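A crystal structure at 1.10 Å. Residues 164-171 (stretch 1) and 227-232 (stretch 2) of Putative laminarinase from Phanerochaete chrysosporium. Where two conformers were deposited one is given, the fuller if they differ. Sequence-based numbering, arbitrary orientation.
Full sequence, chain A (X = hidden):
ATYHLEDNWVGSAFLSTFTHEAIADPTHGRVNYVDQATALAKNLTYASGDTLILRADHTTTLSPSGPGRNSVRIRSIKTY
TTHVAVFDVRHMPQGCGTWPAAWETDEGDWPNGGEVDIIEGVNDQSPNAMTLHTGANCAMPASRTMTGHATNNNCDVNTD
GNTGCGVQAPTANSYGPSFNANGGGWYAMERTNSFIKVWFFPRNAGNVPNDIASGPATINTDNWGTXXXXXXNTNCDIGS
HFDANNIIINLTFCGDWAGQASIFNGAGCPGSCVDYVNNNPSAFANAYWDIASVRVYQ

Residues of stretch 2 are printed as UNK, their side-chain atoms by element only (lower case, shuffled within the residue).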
ATOM      1  N   GLY A 164      -6.827  13.233  -1.428  1.00 12.55           N
ATOM      2  CA  GLY A 164      -7.765  12.248  -0.867  1.00 10.53           C
ATOM      3  C   GLY A 164      -8.129  12.588   0.573  1.00  8.82           C
ATOM      4  O   GLY A 164      -7.635  13.584   1.135  1.00 10.03           O
ATOM      5  N   CYS A 165      -8.985  11.760   1.180  1.00  7.07           N
ATOM      6  CA  CYS A 165      -9.306  11.902   2.600  1.00  6.77           C
ATOM      7  C   CYS A 165      -8.503  10.867   3.375  1.00  6.56           C
ATOM      8  O   CYS A 165      -8.652   9.666   3.159  1.00  6.80           O
ATOM      9  CB  CYS A 165     -10.798  11.723   2.860  1.00  7.23           C
ATOM     10  SG  CYS A 165     -11.488  10.171   2.200  1.00  6.72           S
ATOM     11  N   GLY A 166      -7.604  11.357   4.218  1.00  7.03           N
ATOM     12  CA  GLY A 166      -6.577  10.529   4.851  1.00  6.87           C
ATOM     13  C   GLY A 166      -6.726  10.388   6.349  1.00  6.93           C
ATOM     14  O   GLY A 166      -7.320  11.245   7.015  1.00  7.96           O
ATOM     15  N   VAL A 167      -6.133   9.320   6.867  1.00  6.63           N
ATOM     16  CA  VAL A 167      -6.040   9.057   8.287  1.00  6.62           C
ATOM     17  C   VAL A 167      -4.619   8.587   8.554  1.00  6.97           C
ATOM     18  O   VAL A 167      -4.105   7.708   7.850  1.00  6.73           O
ATOM     19  CB  VAL A 167      -7.034   7.954   8.727  1.00  6.89           C
ATOM     20  CG1 VAL A 167      -6.850   7.592  10.211  1.00  7.87           C
ATOM     21  CG2 VAL A 167      -8.480   8.391   8.466  1.00  7.57           C
ATOM     22  N   GLN A 168      -3.991   9.166   9.578  0.50  6.86           N
ATOM     23  CA  GLN A 168      -2.656   8.760  10.024  0.50  7.37           C
ATOM     24  C   GLN A 168      -2.768   7.717  11.136  0.50  6.99           C
ATOM     25  O   GLN A 168      -3.497   7.928  12.111  0.50  7.02           O
ATOM     26  CB  GLN A 168      -1.890   9.981  10.553  0.50  7.94           C
ATOM     27  CG  GLN A 168      -1.724  11.113   9.548  0.50  9.60           C
ATOM     28  CD  GLN A 168      -0.558  10.901   8.610  0.50 11.22           C
ATOM     29  OE1 GLN A 168      -0.739  10.741   7.398  0.50 13.48           O
ATOM     30  NE2 GLN A 168       0.658  10.910   9.162  0.50 11.71           N
ATOM     31  N   ALA A 169      -2.045   6.602  11.011  1.00  6.59           N
ATOM     32  CA  ALA A 169      -2.001   5.605  12.085  1.00  6.85           C
ATOM     33  C   ALA A 169      -1.408   6.204  13.364  1.00  6.79           C
ATOM     34  O   ALA A 169      -0.587   7.126  13.290  1.00  7.73           O
ATOM     35  CB  ALA A 169      -1.213   4.395  11.668  1.00  7.03           C
ATOM     36  N   PRO A 170      -1.821   5.700  14.538  1.00  7.54           N
ATOM     37  CA  PRO A 170      -1.379   6.319  15.789  1.00  8.06           C
ATOM     38  C   PRO A 170       0.011   5.947  16.253  1.00  8.33           C
ATOM     39  O   PRO A 170       0.516   6.602  17.174  1.00 10.24           O
ATOM     40  CB  PRO A 170      -2.414   5.816  16.802  1.00  8.66           C
ATOM     41  CG  PRO A 170      -2.855   4.489  16.242  1.00  8.72           C
ATOM     42  CD  PRO A 170      -2.867   4.682  14.765  1.00  7.80           C
ATOM     43  N   THR A 171       0.609   4.896  15.699  1.00  8.20           N
ATOM     44  CA  THR A 171       1.930   4.453  16.176  1.00  8.39           C
ATOM     45  C   THR A 171       3.002   4.535  15.102  1.00  7.81           C
ATOM     46  O   THR A 171       2.745   4.352  13.907  1.00  7.85           O
ATOM     47  CB  THR A 171       1.921   3.020  16.753  1.00  9.45           C
ATOM     48  OG1 THR A 171       1.647   2.083  15.704  1.00 10.98           O
ATOM     49  CG2 THR A 171       0.899   2.872  17.899  1.00 11.67           C
ATOM     50  N   UNK A 227     -11.310   0.040  14.377  1.00  7.06           N
ATOM     51  CA  UNK A 227     -10.353   0.163  13.279  1.00  6.83           C
ATOM     52  C   UNK A 227      -9.354   1.299  13.485  1.00  6.42           C
ATOM     53  O   UNK A 227      -9.600   2.258  14.227  1.00  6.55           O
ATOM     54  c   UNK A 227     -12.436   1.116  12.640  1.00  8.65           C
ATOM     55  c   UNK A 227     -11.253   0.437  12.063  1.00  7.61           C
ATOM     56  c   UNK A 227     -12.674   0.429  13.964  1.00  7.60           C
ATOM     57  N   UNK A 228      -8.222   1.190  12.813  1.00  5.99           N
ATOM     58  CA  UNK A 228      -7.235   2.252  12.784  1.00  6.13           C
ATOM     59  C   UNK A 228      -7.736   3.447  11.961  1.00  6.11           C
ATOM     60  O   UNK A 228      -7.595   4.604  12.370  1.00  6.42           O
ATOM     61  c   UNK A 228      -5.915   1.706  12.224  1.00  6.55           C
ATOM     62  c   UNK A 228      -4.830   2.747  12.316  1.00  7.22           C
ATOM     63  o   UNK A 228      -5.527   0.549  12.977  1.00  7.21           O
ATOM     64  N   UNK A 229      -8.306   3.146  10.786  1.00  5.94           N
ATOM     65  CA  UNK A 229      -8.948   4.159   9.946  1.00  5.61           C
ATOM     66  C   UNK A 229     -10.365   3.704   9.657  1.00  5.67           C
ATOM     67  O   UNK A 229     -10.609   2.539   9.363  1.00  6.17           O
ATOM     68  c   UNK A 229      -8.185   4.351   8.623  1.00  6.34           C
ATOM     69  N   UNK A 230     -11.301   4.646   9.733  1.00  5.37           N
ATOM     70  CA  UNK A 230     -12.725   4.405   9.469  1.00  6.07           C
ATOM     71  C   UNK A 230     -13.199   5.470   8.507  1.00  5.43           C
ATOM     72  O   UNK A 230     -13.009   6.677   8.724  1.00  6.16           O
ATOM     73  c   UNK A 230     -17.736   3.740  10.803  1.00  8.59           C
ATOM     74  c   UNK A 230     -17.175   4.618  11.700  1.00  8.27           C
ATOM     75  c   UNK A 230     -13.481   4.505  10.800  1.00  6.49           C
ATOM     76  c   UNK A 230     -15.569   3.349   9.833  1.00  6.44           C
ATOM     77  c   UNK A 230     -15.812   4.858  11.670  1.00  7.69           C
ATOM     78  c   UNK A 230     -14.985   4.236  10.742  1.00  6.55           C
ATOM     79  c   UNK A 230     -16.937   3.096   9.858  1.00  7.86           C
ATOM     80  N   UNK A 231     -13.823   4.997   7.438  1.00  5.16           N
ATOM     81  CA  UNK A 231     -14.416   5.835   6.398  1.00  5.32           C
ATOM     82  C   UNK A 231     -15.888   5.455   6.310  1.00  5.69           C
ATOM     83  O   UNK A 231     -16.277   4.593   5.525  1.00  6.01           O
ATOM     84  c   UNK A 231     -10.466   7.618   5.137  1.00  6.42           C
ATOM     85  c   UNK A 231     -13.701   5.615   5.069  1.00  5.46           C
ATOM     86  c   UNK A 231     -12.244   5.953   5.123  1.00  5.71           C
ATOM     87  c   UNK A 231      -9.915   5.286   5.281  1.00  7.04           C
ATOM     88  c   UNK A 231     -11.822   7.285   5.085  1.00  6.23           C
ATOM     89  c   UNK A 231      -9.517   6.611   5.233  1.00  6.81           C
ATOM     90  c   UNK A 231     -11.275   4.946   5.223  1.00  6.44           C
ATOM     91  N   UNK A 232     -16.729   6.066   7.164  1.00  6.22           N
ATOM     92  CA  UNK A 232     -18.158   5.737   7.163  1.00  6.76           C
ATOM     93  C   UNK A 232     -18.857   6.398   5.972  1.00  6.78           C
ATOM     94  O   UNK A 232     -18.266   7.206   5.242  1.00  6.93           O
ATOM     95  c   UNK A 232     -17.739   7.510   8.674  1.00  7.58           C
ATOM     96  c   UNK A 232     -18.640   6.357   8.472  1.00  7.33           C
ATOM     97  c   UNK A 232     -16.375   7.051   8.202  1.00  6.79           C
TER

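Position 227 carries three side-chain carbons, and the last of them lies within bonding distance of the backbone N, closing a five-membered ring. Nothing on stretch 1 comes near it. The closed ring makes it Pro227, which leads the chain into the contact without joining it.

Position 228 has one carbon bearing an oxygen and a second carbon, a fork at CB. The carbon branch rests 4.0 Å from CB of Ala169 and 3.7 Å from CD of Pro170, while the backbone O of 228 sits 3.8 Å from CG1 of Val167. A beta-branched side chain with one oxygen is threonine, so this is Thr228. Its methyl, CG2, meets stretch 1, and its OG1 is hydrogen-bonded elsewhere in the structure, so the polar atom is satisfied there.

Position 229 has a single side-chain carbon, which points toward stretch 1 and stops 3.8 Å from CB of Val167. One carbon means Ala229. The two CA atoms, of Val167 and Ala229, are 5.9 Å apart, and across so short a gap the two CB atoms already touch.

Position 230 shows one carbon followed by a ring of six carbons with no heteroatom; its CA-to-CB bond points away from stretch 1, as strand alternation after Ala229 would predict, and the ring makes no contact with it. This is Phe230.

Position 231 repeats that pattern of one carbon and a six-carbon ring, but this ring reaches stretch 1. Its atoms approach Cys165 and Val167, and no oxygen extends from the ring. This is Phe231. Its CA-to-CB bond runs sideways, yet at chi1 -60° (m) the ring end comes nearer: CE2 lies 3.4 Å from O of Cys165 and 4.0 Å from SG of Cys165, and CZ lies 3.8 Å from CG2 of Val167. SG of Cys165 stands 4.9 Å from the centroid of the Phe231 ring, in an oblique sulfur-aromatic contact.

Position 232 again has three carbons closing onto the backbone N, out of reach of stretch 1; this is Pro232.

The two strands run roughly antiparallel, at 152°, but their axes come no closer than 7.7 Å and no hydrogen bond joins the stretches. The packing, mostly between side chains, buries 288 Å²; backbone O atoms of Cys165 and Thr228 also take part. Val167 touches Thr228, Ala229 and Phe231; Thr228 likewise touches three residues. Size matches spacing: the CA atoms of Cys165 and Phe231 are 8.8 Å apart, and there a large ring spans the gap, whereas a single methyl suffices opposite Val167.

Stretch 2 227-232: PTAFFP
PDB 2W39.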